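Local coordinates for UPF0098 protein CT_736 (Chlamydia trachomatis, PDB 3N08) that is of unknown function but, as a bacterial homologue of phosphatidylethanolamine-binding and Raf kinase inhibitor proteins, probably binds small anionic or phospholipid-like ligands, at residues Met4-Ser8 against Ala142-Leu146; Lys20-Gln24 against Tyr98-Cys102; Ile28-Phe34 against Val75-Gly81; Ala41-Ile47 against Ala114-Val120; Trp63-Tyr69 against Ala86-Thr92. All coordinates share one frame; numbering follows the deposited sequence. Where two conformers were deposited one is given.

Contact 1: Met4-Ser8 against Ala142-Leu146; sequences MQLTS and ATAEL
Apolar packing carries most of the contact between M4-S8 and A142-L146. The CB of A144 points at segment M4-S8, 3.5 Å from M4 O and 4.0 Å from L6 CB. M4 reaches past it: an extended chain that bends only at the thioether (chi3 68°) brings CE over the backbone of the other strand, 3.6 Å from the carbonyl C of T143. L6 and L146 cross at about a right angle, L6 CD2 lying 4.2 Å from L146 CB, while the CD2 branch of L146 runs on to S8 CB at 3.9 Å.

Polar links are made through water alone. One molecule donates to M4 O and T143 O; a second donates to L6 O and E145 O. The strand axes stay 5.7 Å apart and 23° from parallel, in strands of two different sheets that come together without pairing: 5-7 bonds to 32-35, and 140-150 to 108-117. T143 N donates to the carboxylate OD1 of D137 of the second subunit. With carbonyls facing carbonyls, the two strands lack direct hydrogen bonds, and bridging waters satisfy acceptors that could not pair with each other.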
# COMPACT_ATOMS: atom_id res chain seq x y z
N MET B 4 -1.13 -5.54 1.51
CA MET B 4 0.09 -5.32 2.26
C MET B 4 0.66 -3.96 1.90
O MET B 4 0.66 -3.57 0.74
CB MET B 4 1.12 -6.41 1.95
CG MET B 4 2.42 -6.29 2.75
SD MET B 4 3.57 -7.70 2.58
CE MET B 4 4.07 -7.51 0.88
N GLN B 5 1.21 -3.27 2.90
CA GLN B 5 1.80 -1.96 2.75
C GLN B 5 3.26 -1.97 3.18
O GLN B 5 3.65 -2.69 4.13
CB GLN B 5 1.09 -0.98 3.65
CG GLN B 5 -0.37 -0.86 3.39
CD GLN B 5 -0.95 0.26 4.21
OE1 GLN B 5 -0.48 1.40 4.13
NE2 GLN B 5 -1.91 -0.04 5.05
N LEU B 6 4.05 -1.13 2.52
CA LEU B 6 5.40 -0.83 2.92
C LEU B 6 5.51 0.68 2.92
O LEU B 6 5.35 1.32 1.87
CB LEU B 6 6.40 -1.44 1.96
CG LEU B 6 7.84 -1.11 2.30
CD1 LEU B 6 8.26 -1.69 3.63
CD2 LEU B 6 8.78 -1.54 1.19
N THR B 7 5.76 1.25 4.09
CA THR B 7 5.82 2.70 4.25
C THR B 7 7.02 3.08 5.09
O THR B 7 7.69 2.21 5.65
CB THR B 7 4.54 3.26 4.89
OG1 THR B 7 4.33 2.64 6.16
CG2 THR B 7 3.34 3.00 3.99
N SER B 8 7.29 4.37 5.17
CA SER B 8 8.34 4.90 6.01
C SER B 8 7.86 6.16 6.68
O SER B 8 7.26 7.03 6.05
CB SER B 8 9.60 5.19 5.20
OG SER B 8 10.58 5.79 6.03
N ALA B 142 2.12 -11.84 -1.92
CA ALA B 142 1.77 -10.42 -2.02
C ALA B 142 3.03 -9.61 -2.17
O ALA B 142 4.11 -10.06 -1.76
CB ALA B 142 1.01 -9.97 -0.77
N THR B 143 2.88 -8.41 -2.69
CA THR B 143 3.99 -7.50 -2.81
C THR B 143 3.53 -6.11 -2.39
O THR B 143 2.32 -5.85 -2.31
CB THR B 143 4.54 -7.51 -4.25
OG1 THR B 143 5.82 -6.87 -4.32
CG2 THR B 143 3.54 -6.86 -5.19
N ALA B 144 4.49 -5.25 -2.09
CA ALA B 144 4.25 -3.84 -1.85
C ALA B 144 5.46 -3.05 -2.29
O ALA B 144 6.56 -3.59 -2.46
CB ALA B 144 3.92 -3.59 -0.40
N GLU B 145 5.28 -1.76 -2.51
CA GLU B 145 6.34 -0.92 -3.08
C GLU B 145 6.32 0.45 -2.42
O GLU B 145 5.25 1.02 -2.22
CB GLU B 145 6.12 -0.76 -4.58
CG GLU B 145 7.05 0.24 -5.29
CD GLU B 145 6.70 0.43 -6.78
OE1 GLU B 145 6.55 -0.58 -7.51
OE2 GLU B 145 6.56 1.58 -7.21
N LEU B 146 7.50 0.96 -2.13
CA LEU B 146 7.71 2.33 -1.69
C LEU B 146 8.84 2.89 -2.55
O LEU B 146 9.71 2.17 -2.97
CB LEU B 146 8.08 2.33 -0.20
CG LEU B 146 8.49 3.68 0.38
CD1 LEU B 146 7.31 4.69 0.42
CD2 LEU B 146 9.01 3.46 1.80
O HOH W 1 0.28 -4.31 -2.12
O HOH W 2 4.26 2.24 -0.26

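Contact 2: Lys20-Gln24 against Tyr98-Cys102; sequences KYSCQ and YCPPC
The end of a 3-10 turn with the loop after it, and a second irregular loop, run past each other with S22 facing P101 (CA atoms 4.8 Å apart) and C23 facing C102, the backbone N of C23 donating to P101 O at 2.9 Å, 160° at the hydrogen. A disulfide bridge, C23-C102, closes this loop-to-loop junction at the edge of the phosphatidylethanolamine-binding protein fold, tying the segment after strand 15-16 to the one before strand 108-117.

The side chains extend the junction away from the sulfurs. Y98, with CG anti to its backbone N (chi1 178°), sends its ring across the gap so that OH donates to Y21 O at 2.8 Å; this acceptor sits at the ring edge, in the ring plane. The same carbonyl is approached by both prolines, P100 CB at 3.3 Å and CD of P101 close by, so the oxygen that takes the hydroxyl bond also has proline carbons against it. P100 CB also meets the carbonyl C of S22. The S22 hydroxyl turns back on its own segment, accepting from the backbone N of Q24 in an ST turn and also bonding to K19 O, and its CB packs on P101 O.

Y21 directs its ring away from this junction; its hydroxyl bonds to E80, while Y98 meets W66 edge-to-face. At the bridge, chi3 is 71° and SG of C23 lies 2.1 Å from SG of C102. C23 CB is 3.4 Å from C102 CB, as the covalent bridge requires.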
# COMPACT_ATOMS: atom_id res chain seq x y z
N LYS B 20 20.03 12.06 6.34
CA LYS B 20 20.58 11.14 7.34
C LYS B 20 20.80 9.71 6.77
O LYS B 20 21.68 8.98 7.23
CB LYS B 20 19.56 11.09 8.48
CG LYS B 20 19.88 10.21 9.67
CD LYS B 20 18.67 10.24 10.61
CE LYS B 20 18.97 9.63 11.97
NZ LYS B 20 19.69 10.57 12.86
N TYR B 21 19.98 9.30 5.81
CA TYR B 21 20.02 7.93 5.29
C TYR B 21 20.87 7.83 4.03
O TYR B 21 21.02 6.73 3.46
CB TYR B 21 18.60 7.43 5.02
CG TYR B 21 17.72 7.67 6.23
CD1 TYR B 21 17.99 7.08 7.45
CD2 TYR B 21 16.66 8.55 6.15
CE1 TYR B 21 17.20 7.35 8.57
CE2 TYR B 21 15.88 8.84 7.25
CZ TYR B 21 16.14 8.22 8.46
OH TYR B 21 15.35 8.48 9.56
N SER B 22 21.48 8.95 3.62
CA SER B 22 22.33 9.00 2.45
C SER B 22 23.81 9.06 2.85
O SER B 22 24.14 9.20 4.01
CB SER B 22 22.00 10.25 1.61
OG SER B 22 22.57 11.42 2.19
N CYS B 23 24.69 9.05 1.86
CA CYS B 23 26.09 9.20 2.12
C CYS B 23 26.42 10.59 2.63
O CYS B 23 27.52 10.78 3.14
CB CYS B 23 26.87 8.96 0.83
SG CYS B 23 26.63 10.25 -0.40
N GLN B 24 25.53 11.57 2.48
CA GLN B 24 25.77 12.92 3.01
C GLN B 24 25.47 13.06 4.49
O GLN B 24 25.81 14.09 5.08
CB GLN B 24 24.96 13.96 2.25
CG GLN B 24 25.33 14.08 0.81
CD GLN B 24 24.69 15.29 0.14
OE1 GLN B 24 23.46 15.37 0.01
NE2 GLN B 24 25.52 16.23 -0.29
N TYR B 98 23.25 -2.80 3.88
CA TYR B 98 22.76 -1.56 3.32
C TYR B 98 23.85 -0.68 2.81
O TYR B 98 24.86 -0.45 3.49
CB TYR B 98 21.98 -0.81 4.40
CG TYR B 98 21.42 0.55 4.02
CD1 TYR B 98 20.30 0.66 3.22
CD2 TYR B 98 22.01 1.73 4.47
CE1 TYR B 98 19.77 1.89 2.89
CE2 TYR B 98 21.48 2.97 4.14
CZ TYR B 98 20.35 3.04 3.36
OH TYR B 98 19.80 4.25 3.02
N CYS B 99 23.59 -0.15 1.63
CA CYS B 99 24.42 0.84 0.95
C CYS B 99 23.59 2.10 0.81
O CYS B 99 22.54 2.06 0.19
CB CYS B 99 24.77 0.32 -0.45
SG CYS B 99 25.84 1.37 -1.42
N PRO B 100 24.04 3.23 1.38
CA PRO B 100 23.17 4.40 1.28
C PRO B 100 23.14 5.01 -0.12
O PRO B 100 24.11 4.92 -0.88
CB PRO B 100 23.80 5.41 2.25
CG PRO B 100 25.19 5.02 2.32
CD PRO B 100 25.23 3.51 2.18
N PRO B 101 22.04 5.68 -0.46
CA PRO B 101 22.06 6.54 -1.65
C PRO B 101 23.25 7.48 -1.66
O PRO B 101 23.55 8.12 -0.65
CB PRO B 101 20.75 7.33 -1.50
CG PRO B 101 19.84 6.37 -0.79
CD PRO B 101 20.74 5.70 0.22
N CYS B 102 23.90 7.60 -2.81
CA CYS B 102 24.97 8.57 -2.99
C CYS B 102 25.04 8.91 -4.48
O CYS B 102 26.03 8.64 -5.15
CB CYS B 102 26.28 8.04 -2.42
SG CYS B 102 27.49 9.34 -2.03

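Contact 3: Ile28-Phe34 against Val75-Gly81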
# COMPACT_ATOMS: atom_id res chain seq x y z
N ILE B 28 22.75 5.61 7.62
CA ILE B 28 22.11 4.43 8.19
C ILE B 28 20.85 4.08 7.42
O ILE B 28 20.28 4.89 6.67
CB ILE B 28 21.81 4.61 9.70
CG1 ILE B 28 20.74 5.68 9.89
CG2 ILE B 28 23.10 4.96 10.48
CD1 ILE B 28 20.34 5.91 11.35
N SER B 29 20.40 2.84 7.58
CA SER B 29 19.20 2.37 6.90
C SER B 29 17.97 3.14 7.38
O SER B 29 17.87 3.48 8.56
CB SER B 29 19.05 0.85 7.09
OG SER B 29 18.79 0.54 8.45
N PRO B 30 17.06 3.48 6.47
CA PRO B 30 15.87 4.26 6.84
C PRO B 30 14.85 3.40 7.57
O PRO B 30 14.83 2.17 7.40
CB PRO B 30 15.30 4.68 5.48
CG PRO B 30 15.72 3.54 4.55
CD PRO B 30 17.09 3.14 5.03
N PRO B 31 14.00 4.05 8.38
CA PRO B 31 12.91 3.31 9.03
C PRO B 31 11.90 2.83 8.00
O PRO B 31 11.59 3.52 7.04
CB PRO B 31 12.30 4.35 9.97
CG PRO B 31 12.56 5.65 9.28
CD PRO B 31 13.89 5.50 8.58
N LEU B 32 11.43 1.61 8.17
CA LEU B 32 10.41 1.05 7.30
C LEU B 32 9.38 0.32 8.11
O LEU B 32 9.71 -0.27 9.14
CB LEU B 32 11.04 0.05 6.34
CG LEU B 32 12.07 0.64 5.37
CD1 LEU B 32 12.82 -0.49 4.67
CD2 LEU B 32 11.38 1.52 4.33
N SER B 33 8.14 0.35 7.65
CA SER B 33 7.02 -0.34 8.30
C SER B 33 6.31 -1.25 7.33
O SER B 33 6.00 -0.86 6.19
CB SER B 33 5.99 0.66 8.82
OG SER B 33 6.54 1.46 9.85
N PHE B 34 6.04 -2.46 7.77
CA PHE B 34 5.29 -3.44 7.02
C PHE B 34 3.93 -3.56 7.70
O PHE B 34 3.85 -3.66 8.94
CB PHE B 34 5.98 -4.80 7.07
CG PHE B 34 7.37 -4.80 6.50
CD1 PHE B 34 8.45 -4.35 7.25
CD2 PHE B 34 7.62 -5.24 5.21
CE1 PHE B 34 9.74 -4.35 6.72
CE2 PHE B 34 8.90 -5.26 4.69
CZ PHE B 34 9.96 -4.81 5.44
N VAL B 75 7.18 -8.64 11.79
CA VAL B 75 8.26 -7.75 12.21
C VAL B 75 7.77 -6.31 12.45
O VAL B 75 8.29 -5.59 13.30
CB VAL B 75 9.44 -7.78 11.22
CG1 VAL B 75 9.08 -7.12 9.90
CG2 VAL B 75 10.68 -7.11 11.83
N SER B 76 6.75 -5.93 11.72
CA SER B 76 6.12 -4.59 11.83
C SER B 76 7.07 -3.45 11.43
O SER B 76 7.05 -3.00 10.29
CB SER B 76 5.55 -4.37 13.23
OG SER B 76 4.59 -3.33 13.22
N ASN B 77 7.91 -2.98 12.34
CA ASN B 77 8.84 -1.91 11.98
C ASN B 77 10.30 -2.39 11.93
O ASN B 77 10.70 -3.31 12.65
CB ASN B 77 8.67 -0.74 12.96
CG ASN B 77 9.63 0.41 12.69
OD1 ASN B 77 9.54 1.11 11.67
ND2 ASN B 77 10.55 0.63 13.62
N LEU B 78 11.06 -1.80 11.02
CA LEU B 78 12.51 -1.75 11.14
C LEU B 78 12.87 -0.31 11.46
O LEU B 78 12.63 0.59 10.66
CB LEU B 78 13.18 -2.17 9.84
CG LEU B 78 12.90 -3.60 9.36
CD1 LEU B 78 13.55 -3.84 8.01
CD2 LEU B 78 13.40 -4.63 10.39
N ALA B 79 13.43 -0.09 12.64
CA ALA B 79 13.83 1.25 13.03
C ALA B 79 15.08 1.65 12.25
O ALA B 79 15.77 0.80 11.66
CB ALA B 79 14.10 1.31 14.52
N GLU B 80 15.37 2.94 12.22
CA GLU B 80 16.51 3.42 11.45
C GLU B 80 17.78 2.77 12.01
O GLU B 80 17.95 2.66 13.22
CB GLU B 80 16.61 4.95 11.50
CG GLU B 80 16.86 5.52 12.88
CD GLU B 80 16.97 7.04 12.89
OE1 GLU B 80 16.47 7.70 11.95
OE2 GLU B 80 17.57 7.57 13.85
N GLY B 81 18.62 2.28 11.11
CA GLY B 81 19.88 1.66 11.51
C GLY B 81 19.74 0.46 12.43
O GLY B 81 20.69 0.05 13.07
O HOH W 3 16.14 0.27 8.86
O HOH W 4 3.72 -1.48 11.01
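I28-F34 and V75-G81 run antiparallel, L32 facing L78 as a hydrogen-bonded pair and S33 facing N77 as a non-hydrogen-bonded one. L32 and L78 exchange both backbone bonds, and F34 N adds a nearly straight one to S76 O (2.8 Å, 174°).

The F34 ring lies beside this last bond, with S76 O at its edge and in its plane. CD1 of F34 meets V75 CG1 at 3.9 Å, and CE1 of F34 reaches L78 CD1 at 4.1 Å. F34 and L78 both place CG anti to the carbonyl carbon (chi1 -60° and -62°), and their side chains meet obliquely beside the paired backbones. L32 shares the face of L78; L32 packs on L46 and F112, F34 on L44 and A114.

The pairing belongs to the small antiparallel sheet 5-7, 32-35, 77-78, which lies against the larger sheet of the phosphatidylethanolamine-binding protein fold, with 77-78 as an outer strand.

Toward G81 regular pairing gives way to loop contacts. G81 N donates to S29 O at 2.9 Å and weakly to S29 OG; that hydroxyl in turn donates to a water that gives its own hydrogens to P30 O and A79 O. E80 lies alongside P31, its CB 4.0 Å from P31 CD, and its extended chain passes I28, whose CD1 touches E80 CG at 3.8 Å. The carboxylate ends on Y21, OE1 accepting from the tyrosine hydroxyl.

Contact 4: Ala41-Ile47 against Ala114-Val120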
# COMPACT_ATOMS: atom_id res chain seq x y z
N ALA B 41 1.43 -15.61 5.28
CA ALA B 41 2.85 -15.36 5.11
C ALA B 41 3.68 -16.03 6.21
O ALA B 41 3.33 -15.96 7.39
CB ALA B 41 3.12 -13.84 5.10
N LYS B 42 4.75 -16.69 5.80
CA LYS B 42 5.72 -17.21 6.76
C LYS B 42 7.02 -16.40 6.84
O LYS B 42 7.79 -16.55 7.78
CB LYS B 42 6.06 -18.67 6.46
CG LYS B 42 4.86 -19.58 6.61
CD LYS B 42 5.22 -21.04 6.51
CE LYS B 42 3.98 -21.93 6.48
NZ LYS B 42 4.31 -23.37 6.43
N SER B 43 7.24 -15.53 5.86
CA SER B 43 8.42 -14.67 5.88
C SER B 43 8.19 -13.48 4.97
O SER B 43 7.29 -13.50 4.12
CB SER B 43 9.66 -15.44 5.42
OG SER B 43 9.61 -15.79 4.04
N LEU B 44 9.04 -12.47 5.16
CA LEU B 44 9.08 -11.29 4.31
C LEU B 44 10.47 -11.11 3.71
O LEU B 44 11.48 -11.49 4.29
CB LEU B 44 8.73 -10.03 5.10
CG LEU B 44 7.31 -9.88 5.64
CD1 LEU B 44 7.19 -8.73 6.64
CD2 LEU B 44 6.35 -9.68 4.46
N VAL B 45 10.47 -10.49 2.54
CA VAL B 45 11.67 -10.13 1.79
C VAL B 45 11.63 -8.65 1.46
O VAL B 45 10.56 -8.11 1.12
CB VAL B 45 11.73 -10.92 0.48
CG1 VAL B 45 12.92 -10.51 -0.37
CG2 VAL B 45 11.72 -12.42 0.77
N LEU B 46 12.79 -8.00 1.54
CA LEU B 46 12.96 -6.60 1.14
C LEU B 46 14.09 -6.47 0.13
O LEU B 46 15.18 -6.98 0.36
CB LEU B 46 13.24 -5.77 2.38
CG LEU B 46 13.55 -4.29 2.12
CD1 LEU B 46 12.36 -3.52 1.66
CD2 LEU B 46 14.16 -3.61 3.33
N ILE B 47 13.83 -5.81 -1.00
CA ILE B 47 14.87 -5.52 -1.99
C ILE B 47 14.81 -4.01 -2.27
O ILE B 47 13.75 -3.50 -2.60
CB ILE B 47 14.68 -6.32 -3.28
CG1 ILE B 47 14.72 -7.81 -2.99
CG2 ILE B 47 15.75 -5.92 -4.32
CD1 ILE B 47 14.41 -8.68 -4.18
N ALA B 114 8.72 -4.98 -1.10
CA ALA B 114 8.48 -6.00 -0.11
C ALA B 114 7.72 -7.16 -0.75
O ALA B 114 6.83 -6.97 -1.60
CB ALA B 114 7.69 -5.45 1.05
N TYR B 115 8.05 -8.36 -0.32
CA TYR B 115 7.40 -9.58 -0.78
C TYR B 115 7.03 -10.41 0.44
O TYR B 115 7.88 -10.67 1.27
CB TYR B 115 8.34 -10.40 -1.69
CG TYR B 115 8.99 -9.63 -2.82
CD1 TYR B 115 10.13 -8.88 -2.59
CD2 TYR B 115 8.47 -9.65 -4.10
CE1 TYR B 115 10.74 -8.17 -3.61
CE2 TYR B 115 9.10 -8.93 -5.13
CZ TYR B 115 10.23 -8.20 -4.86
OH TYR B 115 10.87 -7.49 -5.86
N ALA B 116 5.79 -10.86 0.50
CA ALA B 116 5.37 -11.83 1.51
C ALA B 116 5.41 -13.21 0.86
O ALA B 116 4.84 -13.41 -0.22
CB ALA B 116 3.95 -11.53 2.00
N LEU B 117 6.06 -14.15 1.53
CA LEU B 117 6.18 -15.53 1.04
C LEU B 117 5.41 -16.49 1.94
O LEU B 117 5.30 -16.26 3.15
CB LEU B 117 7.64 -15.98 1.02
CG LEU B 117 8.69 -15.09 0.40
CD1 LEU B 117 10.01 -15.85 0.36
CD2 LEU B 117 8.29 -14.67 -0.99
N ASP B 118 4.93 -17.59 1.37
CA ASP B 118 4.30 -18.64 2.16
C ASP B 118 5.27 -19.74 2.60
O ASP B 118 4.84 -20.85 2.96
CB ASP B 118 3.14 -19.25 1.38
CG ASP B 118 3.57 -19.87 0.07
OD1 ASP B 118 4.78 -20.05 -0.20
OD2 ASP B 118 2.66 -20.25 -0.71
N VAL B 119 6.56 -19.44 2.59
CA VAL B 119 7.58 -20.35 3.05
C VAL B 119 8.68 -19.52 3.70
O VAL B 119 8.77 -18.29 3.50
CB VAL B 119 8.22 -21.18 1.91
CG1 VAL B 119 7.18 -22.03 1.17
CG2 VAL B 119 9.00 -20.30 0.94
N VAL B 120 9.50 -20.20 4.48
CA VAL B 120 10.78 -19.69 4.95
C VAL B 120 11.84 -20.25 3.99
O VAL B 120 11.90 -21.47 3.74
CB VAL B 120 11.05 -20.16 6.40
CG1 VAL B 120 12.44 -19.75 6.84
CG2 VAL B 120 9.99 -19.60 7.35
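S43 and L117 hold the end of this antiparallel pair, where L117 N donates to S43 O in a nearly straight bond (2.9 Å, 177°). L117 O has two donors from the other strand: K42 N at 2.7 Å and, weakly, S43 N at 3.4 Å. Two residues thus face one, a classic beta bulge. Further in, V45 and Y115 exchange a regular pair of backbone bonds, V45 N to Y115 O and Y115 N to V45 O.

The buried hydroxyl of S43 is satisfied by backbone: OG donates to V119 O at 2.7 Å, in the carbonyl plane. Its torsion, between backbone N and carbonyl carbon (chi1 68°), turns it to the chain leaving the strand, and L117 CB packs against it. Other polar groups are met by neighbours: A114 O accepts from T143 OG1, and D118 OD1 has a weak bond with H139.

Apolar groups fill both faces. V45, Y115 and L117 share one, where V45 CG2 meets L117 CD1 at 3.9 Å and I47 CD1 touches Y115 CE1 at 3.7 Å; helix 129-136 lies against this face through L132 and M136. On the other, A116 CB touches both L44 CD2 and A41 CB, and M4 packs on the same residues L44 and A116. K42 stretches along the D118 carbonyl, its CD 3.6 Å from D118 O. Strands 43-50 and 108-117 are central in the larger sheet. Where S43-I47 meets A114-L117, backbone pairs with backbone and the S43 hydroxyl finds a carbonyl; the exposed K42 and V120 lie at the end.

Contact 5: Trp63-Tyr69 against Ala86-Thr92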
# COMPACT_ATOMS: atom_id res chain seq x y z
N TRP B 63 21.22 -0.79 -9.67
CA TRP B 63 22.11 -1.02 -8.53
C TRP B 63 21.30 -1.42 -7.29
O TRP B 63 20.40 -0.68 -6.87
CB TRP B 63 22.91 0.25 -8.25
CG TRP B 63 24.14 -0.01 -7.42
CD1 TRP B 63 24.22 -0.09 -6.07
CD2 TRP B 63 25.45 -0.18 -7.94
NE1 TRP B 63 25.54 -0.35 -5.70
CE2 TRP B 63 26.31 -0.38 -6.84
CE3 TRP B 63 25.99 -0.18 -9.23
CZ2 TRP B 63 27.67 -0.60 -6.99
CZ3 TRP B 63 27.34 -0.39 -9.38
CH2 TRP B 63 28.17 -0.60 -8.26
N ILE B 64 21.62 -2.58 -6.73
CA ILE B 64 20.93 -3.07 -5.54
C ILE B 64 21.60 -2.51 -4.31
O ILE B 64 22.82 -2.67 -4.11
CB ILE B 64 20.97 -4.62 -5.49
CG1 ILE B 64 20.34 -5.25 -6.73
CG2 ILE B 64 20.30 -5.10 -4.21
CD1 ILE B 64 19.06 -4.66 -7.20
N HIS B 65 20.82 -1.79 -3.52
CA HIS B 65 21.30 -1.16 -2.31
C HIS B 65 21.10 -1.98 -1.03
O HIS B 65 21.78 -1.74 -0.06
CB HIS B 65 20.67 0.24 -2.16
CG HIS B 65 21.29 1.26 -3.05
ND1 HIS B 65 22.20 2.19 -2.60
CD2 HIS B 65 21.26 1.41 -4.40
CE1 HIS B 65 22.65 2.91 -3.61
NE2 HIS B 65 22.09 2.45 -4.72
N TRP B 66 20.14 -2.90 -1.02
CA TRP B 66 19.87 -3.68 0.18
C TRP B 66 19.04 -4.90 -0.18
O TRP B 66 18.06 -4.78 -0.91
CB TRP B 66 19.09 -2.83 1.19
CG TRP B 66 19.21 -3.23 2.64
CD1 TRP B 66 20.08 -4.12 3.19
CD2 TRP B 66 18.44 -2.69 3.73
NE1 TRP B 66 19.88 -4.18 4.56
CE2 TRP B 66 18.89 -3.31 4.91
CE3 TRP B 66 17.42 -1.75 3.80
CZ2 TRP B 66 18.33 -3.02 6.17
CZ3 TRP B 66 16.88 -1.45 5.06
CH2 TRP B 66 17.34 -2.08 6.22
N ILE B 67 19.42 -6.04 0.39
CA ILE B 67 18.62 -7.24 0.36
C ILE B 67 18.48 -7.77 1.78
O ILE B 67 19.48 -7.99 2.48
CB ILE B 67 19.32 -8.31 -0.50
CG1 ILE B 67 19.33 -7.88 -1.97
CG2 ILE B 67 18.65 -9.68 -0.33
CD1 ILE B 67 19.98 -8.89 -2.91
N VAL B 68 17.23 -8.07 2.13
CA VAL B 68 16.93 -8.73 3.40
C VAL B 68 15.90 -9.81 3.12
O VAL B 68 14.91 -9.56 2.45
CB VAL B 68 16.35 -7.76 4.44
CG1 VAL B 68 16.12 -8.48 5.77
CG2 VAL B 68 17.28 -6.58 4.65
N TYR B 69 16.10 -11.01 3.64
CA TYR B 69 15.08 -12.03 3.49
C TYR B 69 14.94 -12.83 4.77
O TYR B 69 15.76 -12.74 5.68
CB TYR B 69 15.35 -12.92 2.26
CG TYR B 69 16.47 -13.93 2.41
CD1 TYR B 69 17.78 -13.60 2.11
CD2 TYR B 69 16.19 -15.23 2.82
CE1 TYR B 69 18.80 -14.54 2.24
CE2 TYR B 69 17.18 -16.15 2.95
CZ TYR B 69 18.47 -15.81 2.65
OH TYR B 69 19.44 -16.77 2.78
N ALA B 86 17.16 -11.21 10.64
CA ALA B 86 16.83 -11.84 9.36
C ALA B 86 18.15 -11.98 8.62
O ALA B 86 19.21 -11.68 9.17
CB ALA B 86 15.86 -10.96 8.57
N VAL B 87 18.12 -12.41 7.38
CA VAL B 87 19.33 -12.64 6.61
C VAL B 87 19.53 -11.46 5.67
O VAL B 87 18.61 -11.05 4.98
CB VAL B 87 19.25 -13.93 5.78
CG1 VAL B 87 20.56 -14.20 5.09
CG2 VAL B 87 18.83 -15.11 6.68
N GLN B 88 20.74 -10.91 5.65
CA GLN B 88 21.07 -9.87 4.68
C GLN B 88 21.84 -10.46 3.52
O GLN B 88 22.72 -11.32 3.68
CB GLN B 88 21.79 -8.71 5.33
CG GLN B 88 20.88 -8.00 6.34
CD GLN B 88 21.50 -6.78 6.98
OE1 GLN B 88 21.59 -5.71 6.37
NE2 GLN B 88 21.92 -6.91 8.23
N GLY B 89 21.48 -10.02 2.32
CA GLY B 89 22.12 -10.47 1.10
C GLY B 89 23.14 -9.46 0.63
O GLY B 89 23.47 -8.51 1.35
N LEU B 90 23.64 -9.68 -0.58
CA LEU B 90 24.67 -8.84 -1.14
C LEU B 90 24.10 -7.71 -1.95
O LEU B 90 23.20 -7.90 -2.75
CB LEU B 90 25.57 -9.67 -2.04
CG LEU B 90 26.28 -10.82 -1.34
CD1 LEU B 90 27.14 -11.55 -2.36
CD2 LEU B 90 27.13 -10.37 -0.16
N ASN B 91 24.65 -6.53 -1.75
CA ASN B 91 24.34 -5.41 -2.61
C ASN B 91 25.22 -5.47 -3.86
O ASN B 91 26.04 -6.37 -4.01
CB ASN B 91 24.47 -4.10 -1.82
CG ASN B 91 25.88 -3.87 -1.31
OD1 ASN B 91 26.85 -4.10 -2.03
ND2 ASN B 91 25.99 -3.40 -0.07
N THR B 92 25.06 -4.52 -4.77
CA THR B 92 25.75 -4.61 -6.06
C THR B 92 27.24 -4.33 -5.92
O THR B 92 28.04 -4.70 -6.79
CB THR B 92 25.06 -3.70 -7.09
OG1 THR B 92 23.75 -4.21 -7.31
CG2 THR B 92 25.82 -3.68 -8.42
O HOH W 5 22.22 -5.98 1.00
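T92 sets its methyl CG2 over one face of the W63 indole, 3.5 Å from the centroid of the six-membered ring and close to the normal, a CH-pi contact. The ring of Y69 has V87 CB over one face, nearer the rim, and V87 CG1 presses on Y69 CE1 at 3.4 Å, the two side chains lying side by side. W66 is met at its edge: NE1 donates to Q88 OE1 (2.9 Å, 171°), with the acceptor in the indole plane, while V68 CG2 rests above a face. The extended Q88 chain brings its amide there at 68° to the ring.

T92 grips I64 twice, OG1 accepting from I64 N at 2.7 Å and the backbone N donating to I64 O; placing OG1 anti to the carbonyl carbon (chi1 -65°) turns the hydroxyl to I64 and the methyl to W63. Between, G89 N bonds to I67 O from above the carbonyl plane, and a water joins I67 N to G89 O. Y69 and V87 then pair regularly through two backbone bonds.

Strand 87-88 is an outer strand of the larger sheet, antiparallel to 63-71, which pairs on its other side with 43-50. Helix 129-136 packs on I64, I67 and Y69 through K129 and L132, whereas W66 packs on L46 and V48 of strand 43-50 and on S29 of the loop before strand 32-35.

Contact 4 is buried; the others are partly buried. Contacts 4 and 5 are neighbours in the larger sheet, joined by the bond from L46 N to V68 O; aromatic faces and a water add to the backbone ladder of contact 5. Contact 3 lies in the smaller sheet, and L32 and F34 pack on L46, L44 and A114 of contact 4. Contact 1 links the two sheets through apolar groups and bridging water, bonding to contact 3 by T7 and to contact 4 by A144. Contact 2, a loop junction, adds a covalent disulfide to its hydrogen bonds; it touches contact 3 through Y21 and E80, and contact 5 through C99 and H65.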